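Local coordinates for protein Asp/Glu-specific dipeptidyl-peptidase (PDB 5JXF) that removes dipeptides from the N-terminus of oligopeptides as a serine peptidase of family S46, strictly specific for aspartate or glutamate at the P1 position, at residues K717-I720 with N721-K724; P626-L629 with I630-N634; N359-G362 with L363-F367. All coordinates share one frame; numbering follows the deposited sequence.

Contact 1: residues K717-I720 with N721-K724; sequences KHLI and NEMK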
loop_
_atom_site.group_PDB
_atom_site.type_symbol
_atom_site.label_atom_id
_atom_site.label_comp_id
_atom_site.label_asym_id
_atom_site.label_seq_id
_atom_site.Cartn_x
_atom_site.Cartn_y
_atom_site.Cartn_z
ATOM N N LYS A 717 -32.220 -18.323 -0.297
ATOM C CA LYS A 717 -31.974 -19.762 -0.422
ATOM C C LYS A 717 -32.699 -20.410 -1.615
ATOM O O LYS A 717 -32.216 -21.396 -2.177
ATOM C CB LYS A 717 -32.391 -20.476 0.870
ATOM C CG LYS A 717 -31.800 -21.874 1.046
ATOM C CD LYS A 717 -30.564 -21.841 1.947
ATOM C CE LYS A 717 -29.928 -23.218 2.126
ATOM N NZ LYS A 717 -28.478 -23.207 1.787
ATOM N N HIS A 718 -33.851 -19.863 -1.997
ATOM C CA HIS A 718 -34.647 -20.451 -3.077
ATOM C C HIS A 718 -33.872 -20.440 -4.398
ATOM O O HIS A 718 -34.007 -21.355 -5.201
ATOM C CB HIS A 718 -35.988 -19.724 -3.242
ATOM C CG HIS A 718 -35.852 -18.286 -3.630
ATOM N ND1 HIS A 718 -35.385 -17.320 -2.763
ATOM C CD2 HIS A 718 -36.113 -17.648 -4.799
ATOM C CE1 HIS A 718 -35.369 -16.150 -3.379
ATOM N NE2 HIS A 718 -35.804 -16.322 -4.616
ATOM N N LEU A 719 -33.029 -19.429 -4.605
ATOM C CA LEU A 719 -32.205 -19.409 -5.807
ATOM C C LEU A 719 -31.161 -20.514 -5.747
ATOM O O LEU A 719 -30.775 -21.070 -6.777
ATOM C CB LEU A 719 -31.540 -18.056 -5.992
ATOM C CG LEU A 719 -32.532 -16.901 -6.033
ATOM C CD1 LEU A 719 -31.770 -15.581 -6.083
ATOM C CD2 LEU A 719 -33.485 -17.044 -7.229
ATOM N N ILE A 720 -30.722 -20.855 -4.539
ATOM C CA ILE A 720 -29.742 -21.918 -4.387
ATOM C C ILE A 720 -30.351 -23.288 -4.665
ATOM O O ILE A 720 -29.712 -24.147 -5.270
ATOM C CB ILE A 720 -29.131 -21.915 -2.979
ATOM C CG1 ILE A 720 -28.448 -20.572 -2.724
ATOM C CG2 ILE A 720 -28.160 -23.084 -2.809
ATOM C CD1 ILE A 720 -27.511 -20.589 -1.564
ATOM N N ASN A 721 -31.588 -23.484 -4.226
ATOM C CA ASN A 721 -32.273 -24.758 -4.418
ATOM C C ASN A 721 -32.346 -25.119 -5.897
ATOM O O ASN A 721 -32.466 -26.289 -6.261
ATOM C CB ASN A 721 -33.680 -24.712 -3.807
ATOM C CG ASN A 721 -33.655 -24.630 -2.280
ATOM O OD1 ASN A 721 -32.712 -25.100 -1.640
ATOM N ND2 ASN A 721 -34.698 -24.048 -1.694
ATOM N N GLU A 722 -32.244 -24.086 -6.730
ATOM C CA GLU A 722 -32.271 -24.187 -8.186
ATOM C C GLU A 722 -30.959 -24.758 -8.722
ATOM O O GLU A 722 -30.914 -25.296 -9.818
ATOM C CB GLU A 722 -32.517 -22.798 -8.775
ATOM C CG GLU A 722 -33.297 -22.727 -10.031
ATOM C CD GLU A 722 -33.486 -21.287 -10.474
ATOM O OE1 GLU A 722 -33.920 -20.458 -9.651
ATOM O OE2 GLU A 722 -33.164 -20.984 -11.643
ATOM N N MET A 723 -29.881 -24.627 -7.955
ATOM C CA MET A 723 -28.577 -25.028 -8.480
ATOM C C MET A 723 -28.273 -26.489 -8.166
ATOM O O MET A 723 -28.969 -27.125 -7.394
ATOM C CB MET A 723 -27.476 -24.134 -7.925
ATOM C CG MET A 723 -27.725 -22.639 -8.094
ATOM S SD MET A 723 -26.535 -21.716 -7.099
ATOM C CE MET A 723 -27.449 -20.206 -6.805
ATOM N N LYS A 724 -27.242 -27.029 -8.795
ATOM C CA LYS A 724 -26.753 -28.338 -8.415
ATOM C C LYS A 724 -25.422 -28.171 -7.666
ATOM O O LYS A 724 -24.383 -27.953 -8.274
ATOM C CB LYS A 724 -26.590 -29.232 -9.638
ATOM C CG LYS A 724 -25.955 -30.583 -9.322
ATOM C CD LYS A 724 -25.882 -31.438 -10.571
ATOM C CE LYS A 724 -25.394 -32.843 -10.272
ATOM N NZ LYS A 724 -25.414 -33.670 -11.509
#
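Asn721 N returns to Lys717 O over 3.0 Å, an i to i+4 helical bond. Beyond it the helix runs out: Glu722 N makes a weak bond to Leu719 O, and Met723 N closes on Ile720 O at 2.7 Å, an i to i+3 step. Asn721 CG, set beside its backbone N (chi1 -68°), lays the amide back over the preceding turn, 3.5 Å from Lys717 O.

The apolar part of the contact belongs to Met723. Its CG lies opposite its carbonyl carbon (chi1 -52°) and the chain then runs out extended, which carries the methyl CE back over the last turn, 3.4 Å from Leu719 O and 4.2 Å from Ile720 CG1. A long, flexible, unbranched chain suits this reach; with an alanine here, Ile720 is likely to lose one of its apolar neighbours and a gap to open beside Leu719 O.

The polar ends find partners beyond the turn: Glu722 OE2 has a hydrogen bond with Ser91 and a salt bridge with Arg242, Lys717 NZ a salt bridge with Asp711, and His718 NE2 a hydrogen bond with Ala124 O. The turn packs against both helix 703-713, touched by Ile720 and Met723, and strand 239-245, touched by Leu719 and Met723, before Lys724 bonds to Val269 through its backbone.

Contact 2: residues P626-L629 with I630-N634; sequences PKKL and IDLYN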
loop_
_atom_site.group_PDB
_atom_site.type_symbol
_atom_site.label_atom_id
_atom_site.label_comp_id
_atom_site.label_asym_id
_atom_site.label_seq_id
_atom_site.Cartn_x
_atom_site.Cartn_y
_atom_site.Cartn_z
ATOM N N PRO A 626 -21.886 -3.523 5.224
ATOM C CA PRO A 626 -23.261 -3.649 5.715
ATOM C C PRO A 626 -23.326 -4.252 7.114
ATOM O O PRO A 626 -22.408 -4.971 7.533
ATOM C CB PRO A 626 -23.914 -4.582 4.698
ATOM C CG PRO A 626 -23.152 -4.365 3.458
ATOM C CD PRO A 626 -21.730 -4.123 3.887
ATOM N N LYS A 627 -24.421 -3.970 7.813
ATOM C CA LYS A 627 -24.558 -4.348 9.213
ATOM C C LYS A 627 -24.695 -5.867 9.322
ATOM O O LYS A 627 -24.067 -6.489 10.182
ATOM C CB LYS A 627 -25.756 -3.629 9.851
ATOM C CG LYS A 627 -26.164 -4.156 11.220
ATOM C CD LYS A 627 -24.966 -4.124 12.162
ATOM C CE LYS A 627 -24.898 -5.326 13.075
ATOM N NZ LYS A 627 -23.525 -5.562 13.668
ATOM N N LYS A 628 -25.488 -6.454 8.426
ATOM C CA LYS A 628 -25.769 -7.890 8.450
ATOM C C LYS A 628 -24.509 -8.730 8.219
ATOM O O LYS A 628 -24.354 -9.806 8.787
ATOM C CB LYS A 628 -26.846 -8.222 7.398
ATOM C CG LYS A 628 -27.156 -9.706 7.183
ATOM C CD LYS A 628 -27.713 -10.348 8.425
ATOM C CE LYS A 628 -27.909 -11.852 8.274
ATOM N NZ LYS A 628 -29.107 -12.213 7.480
ATOM N N LEU A 629 -23.608 -8.233 7.382
ATOM C CA LEU A 629 -22.382 -8.965 7.083
ATOM C C LEU A 629 -21.451 -8.959 8.289
ATOM O O LEU A 629 -20.809 -9.955 8.586
ATOM C CB LEU A 629 -21.663 -8.374 5.874
ATOM C CG LEU A 629 -20.430 -9.171 5.430
ATOM C CD1 LEU A 629 -20.725 -10.671 5.394
ATOM C CD2 LEU A 629 -19.937 -8.703 4.078
ATOM N N ILE A 630 -21.369 -7.821 8.961
ATOM C CA ILE A 630 -20.557 -7.720 10.175
ATOM C C ILE A 630 -21.042 -8.687 11.250
ATOM O O ILE A 630 -20.226 -9.353 11.890
ATOM C CB ILE A 630 -20.541 -6.274 10.721
ATOM C CG1 ILE A 630 -19.815 -5.370 9.725
ATOM C CG2 ILE A 630 -19.880 -6.209 12.125
ATOM C CD1 ILE A 630 -19.544 -3.974 10.216
ATOM N N ASP A 631 -22.361 -8.775 11.431
ATOM C CA ASP A 631 -22.962 -9.764 12.341
ATOM C C ASP A 631 -22.610 -11.192 11.980
ATOM O O ASP A 631 -22.308 -11.999 12.858
ATOM C CB ASP A 631 -24.493 -9.658 12.361
ATOM C CG ASP A 631 -24.993 -8.609 13.303
ATOM O OD1 ASP A 631 -24.186 -8.111 14.126
ATOM O OD2 ASP A 631 -26.206 -8.298 13.239
ATOM N N LEU A 632 -22.695 -11.506 10.685
ATOM C CA LEU A 632 -22.422 -12.854 10.227
ATOM C C LEU A 632 -20.973 -13.189 10.516
ATOM O O LEU A 632 -20.662 -14.302 10.935
ATOM C CB LEU A 632 -22.738 -13.013 8.722
ATOM C CG LEU A 632 -24.236 -13.002 8.427
ATOM C CD1 LEU A 632 -24.500 -12.735 6.937
ATOM C CD2 LEU A 632 -24.889 -14.306 8.871
ATOM N N TYR A 633 -20.090 -12.216 10.292
ATOM C CA TYR A 633 -18.669 -12.389 10.580
ATOM C C TYR A 633 -18.467 -12.639 12.073
ATOM O O TYR A 633 -17.721 -13.535 12.455
ATOM C CB TYR A 633 -17.852 -11.167 10.143
ATOM C CG TYR A 633 -16.393 -11.218 10.593
ATOM C CD1 TYR A 633 -15.501 -12.137 10.044
ATOM C CD2 TYR A 633 -15.919 -10.366 11.590
ATOM C CE1 TYR A 633 -14.165 -12.193 10.461
ATOM C CE2 TYR A 633 -14.581 -10.406 12.013
ATOM C CZ TYR A 633 -13.716 -11.322 11.447
ATOM O OH TYR A 633 -12.401 -11.367 11.848
ATOM N N ASN A 634 -19.135 -11.847 12.906
ATOM C CA ASN A 634 -18.964 -11.954 14.359
ATOM C C ASN A 634 -19.505 -13.271 14.894
ATOM O O ASN A 634 -18.975 -13.808 15.858
ATOM C CB ASN A 634 -19.646 -10.796 15.094
ATOM C CG ASN A 634 -18.861 -9.495 15.027
ATOM O OD1 ASN A 634 -17.627 -9.481 14.906
ATOM N ND2 ASN A 634 -19.576 -8.382 15.157
#
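Lys627 and Asp631, one turn apart, form a salt bridge at the surface of the helix, with Lys627 NZ 2.7 Å from Asp631 OD1. Lys627 first runs opposite its own backbone N (chi1 168°), then bends at chi2 and chi3, which swings the ammonium group forward along the helix, toward the next turn. NZ of Lys627 meets Asp631 OD1 from above the carboxylate plane, 59° out of it, and Lys627 CE follows at 3.1 Å from Asp631 OD1.

Lys628 bends as well, at chi2 and chi4, and the aliphatic part of its chain crosses over Leu632: Lys628 CE is 3.8 Å from Leu632 CD1, while NZ goes on to Lys712 O. A lysine suits this place because its methylenes can cover a leucine and still deliver a polar end to a carbonyl. Ile630 turns CG1 toward the start of the helix, 3.4 Å from Pro626 O, where Pro626 holds the N-cap position.

Backbone bonds set this i to i+4 spacing, among them Leu632 N to Lys628 O at 3.0 Å and Tyr633 N to Leu629 O at 2.9 Å. Buried Leu629 and Leu632 pack on Phe708 of helix 703-713; Leu629 and Tyr633 also touch helix 609-615, and Pro626 and Leu629 meet helix 217-220.

Contact 3: residues N359-G362 with L363-F367; sequences NAIG and LKQNF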
loop_
_atom_site.group_PDB
_atom_site.type_symbol
_atom_site.label_atom_id
_atom_site.label_comp_id
_atom_site.label_asym_id
_atom_site.label_seq_id
_atom_site.Cartn_x
_atom_site.Cartn_y
_atom_site.Cartn_z
ATOM N N ASN A 359 10.049 -2.818 -19.171
ATOM C CA ASN A 359 10.697 -2.392 -20.414
ATOM C C ASN A 359 10.165 -3.182 -21.614
ATOM O O ASN A 359 10.910 -3.865 -22.316
ATOM C CB ASN A 359 12.224 -2.521 -20.292
ATOM C CG ASN A 359 12.950 -2.187 -21.586
ATOM O OD1 ASN A 359 12.541 -1.287 -22.325
ATOM N ND2 ASN A 359 14.033 -2.909 -21.865
ATOM N N ALA A 360 8.858 -3.102 -21.837
ATOM C CA ALA A 360 8.253 -3.836 -22.936
ATOM C C ALA A 360 8.831 -3.337 -24.249
ATOM O O ALA A 360 9.068 -4.116 -25.171
ATOM C CB ALA A 360 6.743 -3.690 -22.916
ATOM N N ILE A 361 9.099 -2.034 -24.301
ATOM C CA ILE A 361 9.599 -1.400 -25.510
ATOM C C ILE A 361 10.938 -1.996 -25.942
ATOM O O ILE A 361 11.163 -2.260 -27.123
ATOM C CB ILE A 361 9.746 0.117 -25.316
ATOM C CG1 ILE A 361 8.393 0.748 -24.984
ATOM C CG2 ILE A 361 10.341 0.775 -26.559
ATOM C CD1 ILE A 361 8.481 2.267 -24.784
ATOM N N GLY A 362 11.822 -2.223 -24.981
ATOM C CA GLY A 362 13.106 -2.829 -25.271
ATOM C C GLY A 362 12.936 -4.296 -25.605
ATOM O O GLY A 362 13.586 -4.820 -26.508
ATOM N N LEU A 363 12.046 -4.950 -24.868
ATOM C CA LEU A 363 11.757 -6.361 -25.066
ATOM C C LEU A 363 11.326 -6.648 -26.487
ATOM O O LEU A 363 11.715 -7.661 -27.069
ATOM C CB LEU A 363 10.674 -6.820 -24.097
ATOM C CG LEU A 363 11.195 -7.693 -22.964
ATOM C CD1 LEU A 363 12.380 -7.019 -22.302
ATOM C CD2 LEU A 363 10.095 -7.950 -21.958
ATOM N N LYS A 364 10.518 -5.753 -27.044
ATOM C CA LYS A 364 10.044 -5.925 -28.411
ATOM C C LYS A 364 11.126 -5.537 -29.410
ATOM O O LYS A 364 11.276 -6.193 -30.443
ATOM C CB LYS A 364 8.767 -5.117 -28.653
ATOM C CG LYS A 364 7.505 -5.891 -28.300
ATOM C CD LYS A 364 6.232 -5.151 -28.654
ATOM C CE LYS A 364 5.000 -5.994 -28.290
ATOM N NZ LYS A 364 4.900 -7.258 -29.074
ATOM N N GLN A 365 11.880 -4.480 -29.096
ATOM C CA GLN A 365 13.025 -4.082 -29.918
ATOM C C GLN A 365 13.965 -5.261 -30.107
ATOM O O GLN A 365 14.428 -5.526 -31.212
ATOM C CB GLN A 365 13.782 -2.906 -29.291
ATOM C CG GLN A 365 13.264 -1.532 -29.685
ATOM C CD GLN A 365 13.656 -0.475 -28.674
ATOM O OE1 GLN A 365 14.358 -0.768 -27.710
ATOM N NE2 GLN A 365 13.196 0.752 -28.878
ATOM N N ASN A 366 14.231 -5.972 -29.017
ATOM C CA ASN A 366 15.060 -7.166 -29.066
ATOM C C ASN A 366 14.429 -8.277 -29.911
ATOM O O ASN A 366 15.131 -9.010 -30.605
ATOM C CB ASN A 366 15.334 -7.670 -27.648
ATOM C CG ASN A 366 16.206 -6.714 -26.847
ATOM O OD1 ASN A 366 16.858 -5.826 -27.404
ATOM N ND2 ASN A 366 16.225 -6.896 -25.532
ATOM N N PHE A 367 13.106 -8.404 -29.856
ATOM C CA PHE A 367 12.425 -9.397 -30.676
ATOM C C PHE A 367 12.505 -9.003 -32.144
ATOM O O PHE A 367 12.735 -9.843 -33.017
ATOM C CB PHE A 367 10.958 -9.565 -30.266
ATOM C CG PHE A 367 10.121 -10.248 -31.317
ATOM C CD1 PHE A 367 10.162 -11.627 -31.470
ATOM C CD2 PHE A 367 9.317 -9.510 -32.173
ATOM C CE1 PHE A 367 9.405 -12.255 -32.450
ATOM C CE2 PHE A 367 8.569 -10.130 -33.158
ATOM C CZ PHE A 367 8.610 -11.504 -33.294
#
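Leu363 N donates to Asn359 O over 3.0 Å, the first of four i to i+4 backbone bonds that link the two segments over the first two turns. Lys364 N to Ala360 O, Gln365 N to Ile361 O and Asn366 N to Gly362 O follow, the last at 2.8 Å.

A side chain serves the start of the helix too. Asn359 directs CG opposite its backbone N (chi1 176°), and OD1 accepts from Gly362 N at 2.9 Å, with the donor 53° out of the amide plane. The bond gives an acceptor to an amide N-H in the first turn, where the helix itself has no preceding carbonyl to offer. Gly362 fits beneath this amide, for a CB there would run into Asn359 ND2.

Among the side-chain contacts, Ile361 and Gln365 lie alongside each other and point the same way. Gln365 extends beyond CG and sets NE2 3.7 Å from Ile361 CG2, while OE1 comes 3.4 Å from Gly362 CA. Their neighbour is helix 295-325, where Ile361 meets Val298 and Gln365 meets Ser295. Leu363 folds back over the cap instead, its CD1 3.5 Å from Asn359 O. Lys364 sends a long chain away from the turn, and its NZ bonds to the carbonyls of Leu293 and Glu291, a reach that suits lysine.

Asn359 plays two parts at a helix-to-helix junction. Its positive phi of 51° ends helix 328-357 in a Schellman motif, a place where asparagine is well tolerated, and its side chain then N-caps helix 360-375. Such a shared residue lets one helix stop and the next begin almost at once.

Overall arrangement
Contacts 1 and 2 are partly buried and lie on the same side of the chain's centre, their centres 23 Å apart; both rest on helix 703-713, which thus joins them although they do not touch. Contact 3 belongs to the surface, its centre 51 Å from that of contact 1 and 50 Å from that of contact 2, and packs on helix 295-325. Chemistry follows position along a helix: contact 1 is the weakly bonded C-terminal end of a short helix, contact 2 opens behind a proline N-cap and adds the one salt bridge made within any of the three, and contact 3 adds an asparagine cap and an Ile361-Gln365 pairing to its backbone bonds. All lie away from the catalytic and substrate-binding residues.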